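Long-range contact in RPA0582 (Rhodopseudomonas palustris, PDB 3HHL), which is of unknown function but belongs to the DUF1330 family of dimeric alpha-beta-barrel proteins: residues Gly23-Leu33 / His86-Ser97. Numbering follows the deposited sequence. Where two conformers were deposited one is given.
Sequences GPIHMLNLVRL and HWDHVFIAEYPS
Asn29 and Phe91 form an antiparallel hydrogen-bonded pair, and their side chains stack, at the middle of two strands, 25-33 and 89-95, central in the sheet of this ferredoxin-like alpha-beta-barrel chain. Asn29 CB sits over one face of the Phe91 ring, 3.6 Å from its centroid, in a CH-pi contact. Beyond it CG lies against CZ, the ring placed beneath by the chi1 of 59° that sets Phe91 CG between its backbone N and carbonyl carbon. At the tip, OD1 is nearest CZ, while ND2 passes 3.3 Å from CE2 and gives Met27 O a weak hydrogen bond. Amide and ring are only 9° apart, a flat overlap that suits asparagine because its planar end matches the ring.

At one end a classic beta bulge sets Asp88 and His89 against Val31, whose O accepts from both their backbone N atoms. Asp88 OD2 accepts a hydrogen bond from Leu33 N at 2.6 Å through its anti lone pair, a carboxylate serving a backbone N-H. On the face that carries Leu30 and Val90, Leu30 CB lies 3.7 Å from the centroid of the five-membered ring of Trp87, over its face, and Arg32 N meets the indole edge; an alanine in place of Trp87 would probably leave Leu30 CB without its indole cover and open a gap next to the bulge.

Alternate residues face opposite ways: Ile25, Met27 and Tyr95 toward helix 98-106, Ile92 and His26 toward the second chain. There His26 NE2 donates to Glu94 OE1 at 2.7 Å, from above the carboxylate plane, while ND1 bonds an aromatic side chain of the other chain. The carboxylate probably fixes the rotation of the imidazole, tying a strand pairing to the dimer interface.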
# COMPACT_ATOMS: atom_id res chain seq x y z
N GLY C 23 -1.76 17.85 11.43
CA GLY C 23 -2.07 16.50 11.84
C GLY C 23 -1.02 15.57 11.28
O GLY C 23 -0.33 15.91 10.37
N PRO C 24 -0.88 14.39 11.86
CA PRO C 24 0.06 13.42 11.37
C PRO C 24 -0.20 13.10 9.92
O PRO C 24 -1.33 13.23 9.45
CB PRO C 24 -0.24 12.18 12.20
CG PRO C 24 -0.88 12.67 13.38
CD PRO C 24 -1.64 13.87 13.02
N ILE C 25 0.86 12.70 9.25
CA ILE C 25 0.83 12.20 7.91
C ILE C 25 1.39 10.81 8.01
O ILE C 25 2.32 10.57 8.77
CB ILE C 25 1.67 13.03 6.91
CG1 ILE C 25 3.12 13.20 7.36
CG2 ILE C 25 1.06 14.39 6.76
CD1 ILE C 25 4.03 13.85 6.30
N HIS C 26 0.78 9.88 7.29
CA HIS C 26 1.26 8.52 7.18
C HIS C 26 1.75 8.30 5.78
O HIS C 26 1.05 8.56 4.82
CB HIS C 26 0.14 7.53 7.47
CG HIS C 26 -0.04 7.25 8.93
ND1 HIS C 26 -0.92 6.31 9.40
CD2 HIS C 26 0.52 7.85 10.01
CE1 HIS C 26 -0.90 6.34 10.72
NE2 HIS C 26 -0.03 7.25 11.12
N MSE C 27 2.96 7.81 5.68
CA MSE C 27 3.62 7.65 4.42
C MSE C 27 3.76 6.13 4.15
O MSE C 27 4.61 5.44 4.73
CB MSE C 27 4.97 8.32 4.48
CG MSE C 27 4.93 9.78 4.83
SE MSE C 27 3.97 10.86 3.58
CE MSE C 27 5.18 10.78 2.09
N LEU C 28 2.91 5.64 3.25
CA LEU C 28 2.95 4.24 2.83
C LEU C 28 4.00 4.08 1.76
O LEU C 28 3.91 4.70 0.70
CB LEU C 28 1.60 3.80 2.30
CG LEU C 28 1.50 2.41 1.69
CD1 LEU C 28 2.00 1.30 2.63
CD2 LEU C 28 0.04 2.13 1.25
N ASN C 29 5.00 3.25 2.05
CA ASN C 29 6.13 3.03 1.15
C ASN C 29 6.03 1.62 0.54
O ASN C 29 6.00 0.61 1.28
CB ASN C 29 7.45 3.10 1.95
CG ASN C 29 7.90 4.51 2.27
OD1 ASN C 29 8.79 5.02 1.61
ND2 ASN C 29 7.33 5.14 3.31
N LEU C 30 5.98 1.52 -0.79
CA LEU C 30 6.12 0.24 -1.48
C LEU C 30 7.47 0.29 -2.20
O LEU C 30 7.66 1.12 -3.10
CB LEU C 30 4.98 0.00 -2.46
CG LEU C 30 3.57 0.28 -1.92
CD1 LEU C 30 2.57 0.17 -3.03
CD2 LEU C 30 3.15 -0.63 -0.72
N VAL C 31 8.43 -0.54 -1.81
CA VAL C 31 9.75 -0.41 -2.42
C VAL C 31 10.23 -1.68 -3.11
O VAL C 31 10.25 -2.77 -2.49
CB VAL C 31 10.84 -0.02 -1.40
CG1 VAL C 31 12.14 0.24 -2.14
CG2 VAL C 31 10.40 1.18 -0.56
N ARG C 32 10.64 -1.56 -4.37
CA ARG C 32 11.20 -2.68 -5.09
C ARG C 32 12.67 -2.41 -5.35
O ARG C 32 13.01 -1.43 -6.01
CB ARG C 32 10.46 -2.89 -6.39
CG ARG C 32 10.89 -4.17 -7.12
CD ARG C 32 9.99 -4.43 -8.32
NE ARG C 32 10.57 -5.38 -9.27
CZ ARG C 32 9.86 -6.08 -10.15
NH1 ARG C 32 8.54 -5.95 -10.18
NH2 ARG C 32 10.47 -6.91 -10.97
N LEU C 33 13.54 -3.28 -4.85
CA LEU C 33 14.96 -3.06 -4.91
C LEU C 33 15.63 -3.64 -6.16
O LEU C 33 15.22 -4.68 -6.68
CB LEU C 33 15.62 -3.66 -3.67
CG LEU C 33 15.26 -3.04 -2.31
CD1 LEU C 33 15.87 -3.87 -1.20
CD2 LEU C 33 15.70 -1.60 -2.24
N HIS C 86 5.75 -6.69 -7.47
CA HIS C 86 6.13 -7.22 -6.17
C HIS C 86 6.97 -6.17 -5.47
O HIS C 86 7.54 -5.30 -6.11
CB HIS C 86 6.84 -8.58 -6.28
CG HIS C 86 8.23 -8.49 -6.81
ND1 HIS C 86 9.34 -8.41 -5.99
CD2 HIS C 86 8.70 -8.48 -8.08
CE1 HIS C 86 10.43 -8.35 -6.73
NE2 HIS C 86 10.07 -8.39 -8.01
N TRP C 87 7.00 -6.22 -4.15
CA TRP C 87 7.66 -5.22 -3.36
C TRP C 87 8.52 -5.93 -2.34
O TRP C 87 8.12 -6.96 -1.81
CB TRP C 87 6.63 -4.34 -2.69
CG TRP C 87 5.70 -3.71 -3.64
CD1 TRP C 87 4.38 -3.95 -3.78
CD2 TRP C 87 6.02 -2.71 -4.58
NE1 TRP C 87 3.84 -3.16 -4.75
CE2 TRP C 87 4.83 -2.38 -5.26
CE3 TRP C 87 7.18 -2.05 -4.92
CZ2 TRP C 87 4.78 -1.46 -6.27
CZ3 TRP C 87 7.14 -1.12 -5.92
CH2 TRP C 87 5.95 -0.84 -6.60
N ASP C 88 9.72 -5.40 -2.11
CA ASP C 88 10.68 -5.97 -1.19
C ASP C 88 10.49 -5.39 0.21
O ASP C 88 10.69 -6.07 1.18
CB ASP C 88 12.10 -5.68 -1.67
CG ASP C 88 12.42 -6.34 -3.00
OD1 ASP C 88 12.23 -7.56 -3.10
OD2 ASP C 88 12.87 -5.65 -3.94
N HIS C 89 10.10 -4.11 0.29
CA HIS C 89 9.83 -3.49 1.56
C HIS C 89 8.47 -2.83 1.51
O HIS C 89 8.15 -2.14 0.54
CB HIS C 89 10.87 -2.43 1.86
CG HIS C 89 12.21 -2.99 2.14
ND1 HIS C 89 12.40 -4.16 2.85
CD2 HIS C 89 13.45 -2.55 1.81
CE1 HIS C 89 13.69 -4.42 2.95
NE2 HIS C 89 14.35 -3.46 2.32
N VAL C 90 7.66 -3.04 2.54
CA VAL C 90 6.36 -2.42 2.61
C VAL C 90 6.15 -1.96 4.05
O VAL C 90 6.13 -2.76 4.95
CB VAL C 90 5.24 -3.39 2.17
CG1 VAL C 90 3.90 -2.69 2.18
CG2 VAL C 90 5.50 -3.89 0.81
N PHE C 91 6.00 -0.65 4.24
CA PHE C 91 5.83 -0.05 5.58
C PHE C 91 5.14 1.30 5.50
O PHE C 91 5.06 1.94 4.41
CB PHE C 91 7.19 0.14 6.31
CG PHE C 91 8.14 1.00 5.58
CD1 PHE C 91 8.89 0.49 4.56
CD2 PHE C 91 8.27 2.35 5.89
CE1 PHE C 91 9.82 1.33 3.86
CE2 PHE C 91 9.14 3.20 5.20
CZ PHE C 91 9.93 2.69 4.19
N ILE C 92 4.69 1.73 6.69
CA ILE C 92 4.10 3.04 6.89
C ILE C 92 4.91 3.77 7.92
O ILE C 92 5.14 3.25 9.02
CB ILE C 92 2.62 2.95 7.37
CG1 ILE C 92 1.75 2.26 6.28
CG2 ILE C 92 2.12 4.33 7.74
CD1 ILE C 92 0.32 1.84 6.80
N ALA C 93 5.36 4.98 7.56
CA ALA C 93 6.13 5.86 8.44
C ALA C 93 5.15 6.94 8.81
O ALA C 93 4.47 7.48 7.94
CB ALA C 93 7.37 6.46 7.70
N GLU C 94 5.05 7.27 10.09
CA GLU C 94 4.28 8.44 10.53
C GLU C 94 5.21 9.62 10.80
O GLU C 94 6.27 9.43 11.36
CB GLU C 94 3.54 8.09 11.82
CG GLU C 94 2.98 9.26 12.58
CD GLU C 94 1.93 8.87 13.62
OE1 GLU C 94 1.27 7.81 13.43
OE2 GLU C 94 1.77 9.64 14.63
N TYR C 95 4.80 10.83 10.43
CA TYR C 95 5.51 12.04 10.84
C TYR C 95 4.48 12.94 11.47
O TYR C 95 3.34 12.85 11.14
CB TYR C 95 6.20 12.71 9.66
CG TYR C 95 7.20 11.78 8.98
CD1 TYR C 95 6.76 10.79 8.11
CD2 TYR C 95 8.57 11.90 9.20
CE1 TYR C 95 7.64 9.95 7.47
CE2 TYR C 95 9.47 11.05 8.56
CZ TYR C 95 8.98 10.07 7.70
OH TYR C 95 9.82 9.17 7.06
N PRO C 96 4.88 13.80 12.41
CA PRO C 96 3.85 14.49 13.15
C PRO C 96 3.28 15.66 12.37
O PRO C 96 2.23 16.24 12.73
CB PRO C 96 4.59 14.95 14.41
CG PRO C 96 6.01 14.96 14.04
CD PRO C 96 6.21 13.95 13.03
N SER C 97 3.95 16.01 11.28
CA SER C 97 3.53 17.15 10.50
C SER C 97 4.21 17.04 9.15
O SER C 97 5.18 16.30 8.99
CB SER C 97 3.98 18.46 11.15
OG SER C 97 5.42 18.58 11.08
O HOH W 1 0.86 18.49 12.03